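Local coordinates for protein SAM-dependent methyltransferase (Anabaena variabilis ATCC 29413, PDB 3GGD) that binds S-adenosyl-L-homocysteine in a Rossmann-type methyltransferase fold and probably transfers methyl groups from S-adenosyl-L-methionine to a substrate, at residues E20-K25 with M190-R195; F63-G68 with S89-A94. One frame throughout, in Å; residues are numbered along the deposited sequence.

Contact 1. Residues E20-K25 with M190-R195; sequences EQYWNK and MEHGIR. With SAH (S-adenosyl-L-homocysteine), chain E.
His192 holds its CG anti to its own carbonyl carbon (chi1 -57°), so that the imidazole leans onto helix 15-29, while Gln21 and Lys25, one turn apart, both place CG anti to the backbone N and reach out to meet it. The Gln21 chain runs on extended; that of Lys25 bends at chi3 (70°), which turns its ammonium back to the ring. The imidazole is thus gripped at both nitrogens. ND1 donates to Gln21 OE1 in a short, nearly straight bond of 2.5 Å, the oxygen lying in the ring plane although the donor stands above the amide's carbonyl plane. NE2 accepts from Lys25 NZ at 2.9 Å, an arrangement consistent with a neutral ring protonated on ND1; the same ammonium also binds Leu188 O. Between these two bonds one ring face rests on the helix backbone, with Tyr22 CA 3.7 Å from the His192 ring centroid in a CH-pi contact. Tyr22 CB and CD1 pack against His192 CD2, and Tyr22 CB also meets Ile194 CD1 at 4.3 Å. An alanine at His192 would lose both ring bonds and the CH-pi contact, and would probably loosen the loop from the helix. Behind Tyr22, whose CE2 lies over the centre of the Trp23 ring, Trp23 NE1 donates to O3' of S-adenosyl-L-homocysteine at 3.0 Å and more weakly to O2'. The type I turn Met190-Gly193 is therefore fastened to the outer side of an N-terminal helix whose other side contributes to the cofactor pocket of this Rossmann-like methyltransferase.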
ATOM      1  N   GLU A  20       6.066   2.285 -12.490  1.00 58.38           N
ATOM      2  CA  GLU A  20       6.939   1.388 -13.224  1.00 58.19           C
ATOM      3  C   GLU A  20       8.314   2.036 -13.432  1.00 58.31           C
ATOM      4  O   GLU A  20       9.342   1.346 -13.333  1.00 58.03           O
ATOM      5  CB  GLU A  20       6.307   0.939 -14.540  1.00 57.90           C
ATOM      6  CG  GLU A  20       7.262   0.166 -15.502  1.00 58.67           C
ATOM      7  CD  GLU A  20       7.895  -1.087 -14.871  1.00 57.00           C
ATOM      8  OE1 GLU A  20       7.305  -1.679 -13.930  1.00 56.48           O
ATOM      9  OE2 GLU A  20       8.959  -1.510 -15.369  1.00 55.58           O
ATOM     10  N   GLN A  21       8.362   3.345 -13.669  1.00 57.52           N
ATOM     11  CA  GLN A  21       9.672   4.009 -13.814  1.00 58.62           C
ATOM     12  C   GLN A  21      10.476   3.892 -12.501  1.00 58.19           C
ATOM     13  O   GLN A  21      11.670   3.523 -12.501  1.00 57.41           O
ATOM     14  CB  GLN A  21       9.514   5.457 -14.248  1.00 58.45           C
ATOM     15  CG  GLN A  21      10.857   6.052 -14.738  1.00 62.65           C
ATOM     16  CD  GLN A  21      10.821   7.582 -14.971  1.00 61.85           C
ATOM     17  OE1 GLN A  21      10.354   8.364 -14.098  1.00 65.84           O
ATOM     18  NE2 GLN A  21      11.312   8.003 -16.129  1.00 57.96           N
ATOM     19  N   TYR A  22       9.789   4.106 -11.373  1.00 57.54           N
ATOM     20  CA  TYR A  22      10.437   3.975 -10.080  1.00 57.83           C
ATOM     21  C   TYR A  22      10.964   2.558  -9.828  1.00 57.62           C
ATOM     22  O   TYR A  22      12.118   2.373  -9.435  1.00 57.40           O
ATOM     23  CB  TYR A  22       9.473   4.321  -8.951  1.00 57.82           C
ATOM     24  CG  TYR A  22      10.016   3.942  -7.593  1.00 59.18           C
ATOM     25  CD1 TYR A  22      10.991   4.743  -6.949  1.00 58.31           C
ATOM     26  CD2 TYR A  22       9.596   2.780  -6.962  1.00 57.67           C
ATOM     27  CE1 TYR A  22      11.501   4.412  -5.717  1.00 58.35           C
ATOM     28  CE2 TYR A  22      10.115   2.432  -5.703  1.00 58.30           C
ATOM     29  CZ  TYR A  22      11.057   3.243  -5.089  1.00 59.17           C
ATOM     30  OH  TYR A  22      11.555   2.895  -3.864  1.00 58.59           O
ATOM     31  N   TRP A  23      10.102   1.571 -10.055  1.00 57.60           N
ATOM     32  CA  TRP A  23      10.458   0.185  -9.777  1.00 58.07           C
ATOM     33  C   TRP A  23      11.493  -0.315 -10.737  1.00 57.08           C
ATOM     34  O   TRP A  23      12.397  -1.046 -10.345  1.00 57.25           O
ATOM     35  CB  TRP A  23       9.231  -0.712  -9.773  1.00 57.93           C
ATOM     36  CG  TRP A  23       8.460  -0.698  -8.488  1.00 58.99           C
ATOM     37  CD1 TRP A  23       7.152  -0.309  -8.312  1.00 59.21           C
ATOM     38  CD2 TRP A  23       8.922  -1.125  -7.192  1.00 58.71           C
ATOM     39  NE1 TRP A  23       6.784  -0.481  -7.012  1.00 58.90           N
ATOM     40  CE2 TRP A  23       7.852  -0.968  -6.298  1.00 57.65           C
ATOM     41  CE3 TRP A  23      10.138  -1.633  -6.713  1.00 58.68           C
ATOM     42  CZ2 TRP A  23       7.942  -1.326  -4.958  1.00 59.53           C
ATOM     43  CZ3 TRP A  23      10.247  -1.962  -5.357  1.00 59.59           C
ATOM     44  CH2 TRP A  23       9.158  -1.816  -4.499  1.00 58.02           C
ATOM     45  N   ASN A  24      11.422   0.104 -11.988  1.00 57.14           N
ATOM     46  CA  ASN A  24      12.470  -0.315 -12.914  1.00 57.16           C
ATOM     47  C   ASN A  24      13.851   0.280 -12.521  1.00 57.12           C
ATOM     48  O   ASN A  24      14.894  -0.387 -12.622  1.00 57.04           O
ATOM     49  CB  ASN A  24      12.149   0.041 -14.345  1.00 56.73           C
ATOM     50  CG  ASN A  24      13.053  -0.709 -15.334  1.00 58.53           C
ATOM     51  OD1 ASN A  24      13.904  -0.110 -15.960  1.00 57.05           O
ATOM     52  ND2 ASN A  24      12.906  -2.022 -15.415  1.00 57.66           N
ATOM     53  N   LYS A  25      13.852   1.531 -12.079  1.00 57.40           N
ATOM     54  CA  LYS A  25      15.081   2.144 -11.598  1.00 57.48           C
ATOM     55  C   LYS A  25      15.598   1.383 -10.384  1.00 57.44           C
ATOM     56  O   LYS A  25      16.804   1.125 -10.263  1.00 58.04           O
ATOM     57  CB  LYS A  25      14.863   3.610 -11.235  1.00 58.20           C
ATOM     58  CG  LYS A  25      16.074   4.200 -10.559  1.00 59.40           C
ATOM     59  CD  LYS A  25      15.813   5.439  -9.836  1.00 60.77           C
ATOM     60  CE  LYS A  25      14.995   5.273  -8.600  1.00 59.78           C
ATOM     61  NZ  LYS A  25      14.477   6.679  -8.388  1.00 56.15           N
HETATM   62  N   MSE A 190      10.024  10.458  -5.192  1.00 56.64           N
HETATM   63  CA  MSE A 190       9.539  11.756  -5.717  1.00 57.81           C
HETATM   64  C   MSE A 190      10.185  12.162  -7.024  1.00 57.51           C
HETATM   65  O   MSE A 190       9.655  12.954  -7.797  1.00 56.30           O
HETATM   66  CB  MSE A 190       9.762  12.855  -4.678  1.00 56.91           C
HETATM   67  CG  MSE A 190       8.927  12.613  -3.395  1.00 58.06           C
HETATM   68 SE   MSE A 190       9.372  13.983  -2.027  0.75 63.82          SE
HETATM   69  CE  MSE A 190       9.405  15.677  -3.012  1.00 56.71           C
ATOM     70  N   GLU A 191      11.357  11.613  -7.270  1.00 58.36           N
ATOM     71  CA  GLU A 191      12.053  11.788  -8.544  1.00 59.27           C
ATOM     72  C   GLU A 191      11.110  11.467  -9.706  1.00 58.35           C
ATOM     73  O   GLU A 191      11.245  12.005 -10.780  1.00 56.91           O
ATOM     74  CB  GLU A 191      13.280  10.855  -8.493  1.00 60.55           C
ATOM     75  CG  GLU A 191      14.287  11.027  -9.465  1.00 65.95           C
ATOM     76  CD  GLU A 191      14.971  12.397  -9.403  1.00 71.51           C
ATOM     77  OE1 GLU A 191      15.471  12.778  -8.314  1.00 77.18           O
ATOM     78  OE2 GLU A 191      15.039  13.072 -10.467  1.00 72.73           O
ATOM     79  N   HIS A 192      10.123  10.604  -9.483  1.00 58.36           N
ATOM     80  CA  HIS A 192       9.205  10.165 -10.540  1.00 58.61           C
ATOM     81  C   HIS A 192       7.868  10.900 -10.563  1.00 58.63           C
ATOM     82  O   HIS A 192       6.967  10.516 -11.302  1.00 59.47           O
ATOM     83  CB  HIS A 192       9.033   8.637 -10.445  1.00 58.36           C
ATOM     84  CG  HIS A 192      10.351   7.925 -10.553  1.00 59.19           C
ATOM     85  ND1 HIS A 192      10.996   7.760 -11.758  1.00 55.50           N
ATOM     86  CD2 HIS A 192      11.215   7.491  -9.601  1.00 57.50           C
ATOM     87  CE1 HIS A 192      12.181   7.213 -11.551  1.00 57.48           C
ATOM     88  NE2 HIS A 192      12.348   7.048 -10.251  1.00 55.70           N
ATOM     89  N   GLY A 193       7.754  11.972  -9.785  1.00 58.61           N
ATOM     90  CA  GLY A 193       6.497  12.738  -9.712  1.00 58.84           C
ATOM     91  C   GLY A 193       5.501  12.186  -8.675  1.00 58.98           C
ATOM     92  O   GLY A 193       4.454  12.792  -8.431  1.00 59.74           O
ATOM     93  N   ILE A 194       5.826  11.054  -8.064  1.00 58.16           N
ATOM     94  CA  ILE A 194       5.004  10.453  -6.993  1.00 57.98           C
ATOM     95  C   ILE A 194       5.173  11.282  -5.722  1.00 58.69           C
ATOM     96  O   ILE A 194       6.276  11.811  -5.453  1.00 58.31           O
ATOM     97  CB  ILE A 194       5.442   8.989  -6.725  1.00 58.02           C
ATOM     98  CG1 ILE A 194       5.209   8.130  -7.996  1.00 58.78           C
ATOM     99  CG2 ILE A 194       4.728   8.375  -5.485  1.00 56.93           C
ATOM    100  CD1 ILE A 194       6.111   6.877  -8.124  1.00 57.42           C
ATOM    101  N   ARG A 195       4.072  11.443  -4.979  1.00 58.84           N
ATOM    102  CA  ARG A 195       4.065  12.220  -3.737  1.00 58.87           C
ATOM    103  C   ARG A 195       3.310  11.466  -2.664  1.00 59.57           C
ATOM    104  O   ARG A 195       2.308  10.816  -2.943  1.00 60.02           O
ATOM    105  CB  ARG A 195       3.387  13.573  -3.911  1.00 58.98           C
ATOM    106  CG  ARG A 195       4.072  14.501  -4.900  1.00 58.46           C
ATOM    107  CD  ARG A 195       5.381  15.017  -4.335  1.00 58.82           C
ATOM    108  NE  ARG A 195       6.087  15.925  -5.259  1.00 59.08           N
ATOM    109  CZ  ARG A 195       6.971  15.559  -6.185  1.00 58.09           C
ATOM    110  NH1 ARG A 195       7.314  14.295  -6.374  1.00 57.32           N
ATOM    111  NH2 ARG A 195       7.526  16.478  -6.920  1.00 58.90           N
TER
HETATM  112  N   SAH E 248       2.427  -2.685  -0.146  1.00 47.95           N
HETATM  113  CA  SAH E 248       3.868  -2.633  -0.506  1.00 49.38           C
HETATM  114  CB  SAH E 248       4.231  -1.457  -1.438  1.00 49.33           C
HETATM  115  CG  SAH E 248       3.889  -0.020  -1.006  1.00 48.24           C
HETATM  116  SD  SAH E 248       4.472   1.226  -2.170  1.00 40.72           S
HETATM  117  C   SAH E 248       4.755  -2.586   0.729  1.00 49.97           C
HETATM  118  O   SAH E 248       5.960  -2.935   0.654  1.00 50.80           O
HETATM  119  OXT SAH E 248       4.308  -2.182   1.803  1.00 48.90           O
HETATM  120  C5' SAH E 248       3.012   1.490  -3.136  1.00 48.21           C
HETATM  121  C4' SAH E 248       2.784   0.376  -4.199  1.00 48.86           C
HETATM  122  O4' SAH E 248       1.560   0.639  -4.926  1.00 48.08           O
HETATM  123  C3' SAH E 248       3.859   0.234  -5.291  1.00 46.81           C
HETATM  124  O3' SAH E 248       4.348  -1.091  -5.406  1.00 47.64           O
HETATM  125  C2' SAH E 248       3.144   0.615  -6.582  1.00 47.91           C
HETATM  126  O2' SAH E 248       3.688   0.058  -7.796  1.00 47.29           O
HETATM  127  C1' SAH E 248       1.710   0.222  -6.275  1.00 48.00           C
HETATM  128  N9  SAH E 248       0.718   0.874  -7.139  1.00 47.52           N
HETATM  129  C8  SAH E 248       0.737   2.188  -7.493  1.00 48.12           C
HETATM  130  N7  SAH E 248      -0.326   2.471  -8.263  1.00 47.45           N
HETATM  131  C5  SAH E 248      -1.026   1.305  -8.410  1.00 47.55           C
HETATM  132  C6  SAH E 248      -2.217   0.916  -9.157  1.00 48.56           C
HETATM  133  N6  SAH E 248      -2.814   1.892  -9.879  1.00 48.57           N
HETATM  134  N1  SAH E 248      -2.645  -0.355  -9.129  1.00 47.31           N
HETATM  135  C2  SAH E 248      -1.964  -1.297  -8.401  1.00 48.68           C
HETATM  136  N3  SAH E 248      -0.860  -0.989  -7.720  1.00 46.69           N
HETATM  137  C4  SAH E 248      -0.341   0.254  -7.707  1.00 45.85           C

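Contact 2. Residues F63-G68 with S89-A94; sequences FACGNG and SALEIA. With SAH (S-adenosyl-L-homocysteine), chain E.
Side chains of helix 88-97 meet the loop after strand 60-63 at several places. Two of these contacts are apolar. Deepest toward the sheet, Cys65 SG meets Leu91 CD2 at 3.7 Å; the sulfur sits between its backbone N and carbonyl carbon (chi1 65°), and the leucine, although its CB points away from the loop, swings this methyl back to it. Farther along, Asn67 CB lies 3.7 Å from Ile93 CG2, the isoleucine branch that stands anti to the backbone N. Two alanine methyls lie instead against loop carbonyls, that of Ala94 on the Asn67 carbonyl group and that of Ala90 near Gly66 O.

The closest approach is made by backbone atoms: Ala94 CA directs a C-H to Asn67 O at 3.3 Å, with 137° at the hydrogen, while Asn98 ND2 also donates to that oxygen. The loop is the glycine-rich first motif of class I methyltransferases, here Phe-Ala-Cys-Gly-Asn-Gly, closed by a type II' turn whose Gly68 N donates to Cys65 O at 3.0 Å. Gly66 has positive phi and packs closely on the ligand, its CA 3.2 Å from the ribose O3'; a side chain on it would run into the CB of S-adenosyl-L-homocysteine, and one on Gly68 would press on Ala94 CB.

Among the polar contacts, Ala64 O accepts from the ligand's amino N at 2.7 Å. Asp85, which also binds the ligand, takes a hydrogen bond from Gly66 N. The Asn67 amide turns to other partners, ND2 donating to Asp36 and OD1 bonding to Thr69 OG1.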
ATOM      1  N   PHE A  63      -2.741  -6.320  -2.068  1.00 61.80           N
ATOM      2  CA  PHE A  63      -3.048  -5.346  -3.107  1.00 61.03           C
ATOM      3  C   PHE A  63      -1.966  -4.256  -3.135  1.00 60.72           C
ATOM      4  O   PHE A  63      -1.729  -3.617  -2.105  1.00 60.53           O
ATOM      5  CB  PHE A  63      -4.400  -4.663  -2.855  1.00 62.38           C
ATOM      6  CG  PHE A  63      -4.843  -3.899  -4.034  1.00 62.20           C
ATOM      7  CD1 PHE A  63      -4.318  -2.644  -4.290  1.00 63.62           C
ATOM      8  CD2 PHE A  63      -5.658  -4.499  -4.977  1.00 65.00           C
ATOM      9  CE1 PHE A  63      -4.651  -1.958  -5.432  1.00 66.45           C
ATOM     10  CE2 PHE A  63      -6.006  -3.815  -6.146  1.00 68.14           C
ATOM     11  CZ  PHE A  63      -5.478  -2.548  -6.383  1.00 67.57           C
ATOM     12  N   ALA A  64      -1.318  -4.050  -4.292  1.00 59.98           N
ATOM     13  CA  ALA A  64      -0.175  -3.101  -4.416  1.00 59.67           C
ATOM     14  C   ALA A  64       1.001  -3.656  -3.581  1.00 59.89           C
ATOM     15  O   ALA A  64       1.580  -2.999  -2.704  1.00 60.30           O
ATOM     16  CB  ALA A  64      -0.570  -1.619  -4.010  1.00 58.80           C
ATOM     17  N   CYS A  65       1.315  -4.914  -3.841  1.00 60.66           N
ATOM     18  CA  CYS A  65       2.288  -5.666  -3.066  1.00 60.52           C
ATOM     19  C   CYS A  65       3.762  -5.249  -3.235  1.00 60.95           C
ATOM     20  O   CYS A  65       4.647  -5.744  -2.506  1.00 59.71           O
ATOM     21  CB  CYS A  65       2.146  -7.150  -3.399  1.00 59.30           C
ATOM     22  SG  CYS A  65       2.573  -7.542  -5.140  1.00 61.28           S
ATOM     23  N   GLY A  66       4.055  -4.396  -4.217  1.00 60.84           N
ATOM     24  CA  GLY A  66       5.430  -3.937  -4.424  1.00 60.79           C
ATOM     25  C   GLY A  66       6.357  -5.123  -4.686  1.00 60.94           C
ATOM     26  O   GLY A  66       6.017  -6.030  -5.461  1.00 60.46           O
ATOM     27  N   ASN A  67       7.497  -5.140  -4.003  1.00 60.15           N
ATOM     28  CA  ASN A  67       8.498  -6.189  -4.165  1.00 60.17           C
ATOM     29  C   ASN A  67       8.254  -7.435  -3.349  1.00 60.10           C
ATOM     30  O   ASN A  67       9.125  -8.320  -3.270  1.00 60.64           O
ATOM     31  CB  ASN A  67       9.915  -5.670  -3.888  1.00 60.49           C
ATOM     32  CG  ASN A  67      10.084  -5.149  -2.481  1.00 60.71           C
ATOM     33  OD1 ASN A  67       9.153  -5.179  -1.698  1.00 62.96           O
ATOM     34  ND2 ASN A  67      11.268  -4.664  -2.160  1.00 61.61           N
ATOM     35  N   GLY A  68       7.092  -7.517  -2.720  1.00 60.65           N
ATOM     36  CA  GLY A  68       6.673  -8.761  -2.084  1.00 60.81           C
ATOM     37  C   GLY A  68       7.207  -9.098  -0.722  1.00 60.48           C
ATOM     38  O   GLY A  68       7.012 -10.214  -0.252  1.00 60.21           O
ATOM     39  N   SER A  89       8.082  -4.327 -13.097  1.00 59.39           N
ATOM     40  CA  SER A  89       9.411  -4.386 -12.464  1.00 58.62           C
ATOM     41  C   SER A  89       9.286  -4.727 -10.979  1.00 58.99           C
ATOM     42  O   SER A  89      10.086  -5.528 -10.452  1.00 58.49           O
ATOM     43  CB  SER A  89      10.213  -3.082 -12.700  1.00 58.41           C
ATOM     44  OG  SER A  89      10.555  -2.924 -14.081  1.00 55.97           O
ATOM     45  N   ALA A  90       8.273  -4.170 -10.309  1.00 59.17           N
ATOM     46  CA  ALA A  90       7.993  -4.577  -8.912  1.00 59.94           C
ATOM     47  C   ALA A  90       7.786  -6.098  -8.811  1.00 60.52           C
ATOM     48  O   ALA A  90       8.412  -6.769  -7.986  1.00 60.85           O
ATOM     49  CB  ALA A  90       6.784  -3.834  -8.332  1.00 59.30           C
ATOM     50  N   LEU A  91       6.955  -6.644  -9.695  1.00 60.99           N
ATOM     51  CA  LEU A  91       6.665  -8.061  -9.684  1.00 60.70           C
ATOM     52  C   LEU A  91       7.850  -8.878 -10.115  1.00 61.22           C
ATOM     53  O   LEU A  91       7.976 -10.003  -9.692  1.00 61.12           O
ATOM     54  CB  LEU A  91       5.432  -8.365 -10.531  1.00 61.26           C
ATOM     55  CG  LEU A  91       4.135  -7.668 -10.043  1.00 61.30           C
ATOM     56  CD1 LEU A  91       2.929  -8.113 -10.942  1.00 59.63           C
ATOM     57  CD2 LEU A  91       3.865  -7.924  -8.557  1.00 60.48           C
ATOM     58  N   GLU A  92       8.743  -8.314 -10.936  1.00 61.27           N
ATOM     59  CA  GLU A  92       9.975  -8.996 -11.280  1.00 61.22           C
ATOM     60  C   GLU A  92      10.899  -9.144 -10.052  1.00 60.91           C
ATOM     61  O   GLU A  92      11.507 -10.192  -9.844  1.00 60.61           O
ATOM     62  CB  GLU A  92      10.673  -8.297 -12.443  1.00 61.18           C
ATOM     63  CG  GLU A  92      11.928  -9.034 -12.869  1.00 63.06           C
ATOM     64  CD  GLU A  92      12.597  -8.454 -14.105  1.00 63.23           C
ATOM     65  OE1 GLU A  92      11.905  -7.802 -14.921  1.00 65.04           O
ATOM     66  OE2 GLU A  92      13.814  -8.687 -14.240  1.00 64.52           O
ATOM     67  N   ILE A  93      10.999  -8.111  -9.223  1.00 61.10           N
ATOM     68  CA  ILE A  93      11.719  -8.233  -7.946  1.00 60.48           C
ATOM     69  C   ILE A  93      11.020  -9.269  -7.018  1.00 61.36           C
ATOM     70  O   ILE A  93      11.665 -10.174  -6.475  1.00 60.33           O
ATOM     71  CB  ILE A  93      11.868  -6.890  -7.188  1.00 60.59           C
ATOM     72  CG1 ILE A  93      12.581  -5.813  -8.050  1.00 61.58           C
ATOM     73  CG2 ILE A  93      12.652  -7.124  -5.891  1.00 60.22           C
ATOM     74  CD1 ILE A  93      12.450  -4.346  -7.569  1.00 57.81           C
ATOM     75  N   ALA A  94       9.709  -9.135  -6.860  1.00 61.25           N
ATOM     76  CA  ALA A  94       8.919 -10.038  -6.027  1.00 62.69           C
ATOM     77  C   ALA A  94       9.106 -11.510  -6.425  1.00 64.23           C
ATOM     78  O   ALA A  94       9.326 -12.368  -5.579  1.00 64.30           O
ATOM     79  CB  ALA A  94       7.407  -9.665  -6.094  1.00 60.72           C
TER
HETATM   80  N   SAH E 248       2.427  -2.685  -0.146  1.00 47.95           N
HETATM   81  CA  SAH E 248       3.868  -2.633  -0.506  1.00 49.38           C
HETATM   82  CB  SAH E 248       4.231  -1.457  -1.438  1.00 49.33           C
HETATM   83  CG  SAH E 248       3.889  -0.020  -1.006  1.00 48.24           C
HETATM   84  SD  SAH E 248       4.472   1.226  -2.170  1.00 40.72           S
HETATM   85  C   SAH E 248       4.755  -2.586   0.729  1.00 49.97           C
HETATM   86  O   SAH E 248       5.960  -2.935   0.654  1.00 50.80           O
HETATM   87  OXT SAH E 248       4.308  -2.182   1.803  1.00 48.90           O
HETATM   88  C5' SAH E 248       3.012   1.490  -3.136  1.00 48.21           C
HETATM   89  C4' SAH E 248       2.784   0.376  -4.199  1.00 48.86           C
HETATM   90  O4' SAH E 248       1.560   0.639  -4.926  1.00 48.08           O
HETATM   91  C3' SAH E 248       3.859   0.234  -5.291  1.00 46.81           C
HETATM   92  O3' SAH E 248       4.348  -1.091  -5.406  1.00 47.64           O
HETATM   93  C2' SAH E 248       3.144   0.615  -6.582  1.00 47.91           C
HETATM   94  O2' SAH E 248       3.688   0.058  -7.796  1.00 47.29           O
HETATM   95  C1' SAH E 248       1.710   0.222  -6.275  1.00 48.00           C
HETATM   96  N9  SAH E 248       0.718   0.874  -7.139  1.00 47.52           N
HETATM   97  C8  SAH E 248       0.737   2.188  -7.493  1.00 48.12           C
HETATM   98  N7  SAH E 248      -0.326   2.471  -8.263  1.00 47.45           N
HETATM   99  C5  SAH E 248      -1.026   1.305  -8.410  1.00 47.55           C
HETATM  100  C6  SAH E 248      -2.217   0.916  -9.157  1.00 48.56           C
HETATM  101  N6  SAH E 248      -2.814   1.892  -9.879  1.00 48.57           N
HETATM  102  N1  SAH E 248      -2.645  -0.355  -9.129  1.00 47.31           N
HETATM  103  C2  SAH E 248      -1.964  -1.297  -8.401  1.00 48.68           C
HETATM  104  N3  SAH E 248      -0.860  -0.989  -7.720  1.00 46.69           N
HETATM  105  C4  SAH E 248      -0.341   0.254  -7.707  1.00 45.85           C

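Helix 15-29 and helix 88-97 bring contacts 1 and 2 together, their centres 14 Å apart, with contact 2 nested in the chain between the two segments of contact 1. Ser89 OG joins them by two probable hydrogen bonds, lying 2.5 Å from Glu20 OE2 and 2.9 Å from Asn24 ND2. Beside these, Trp23 CD1 packs on Ala90 CB at 3.5 Å. S-adenosyl-L-homocysteine is held from both contacts: its ribose by the Trp23 indole, its amino group by the 63-68 loop. Asp85, Asp109, Gly110 and Arg131 supply its further hydrogen bonds. Helix 88-97 thus packs against two of the elements that touch the ligand, helix 15-29 and the 63-68 loop.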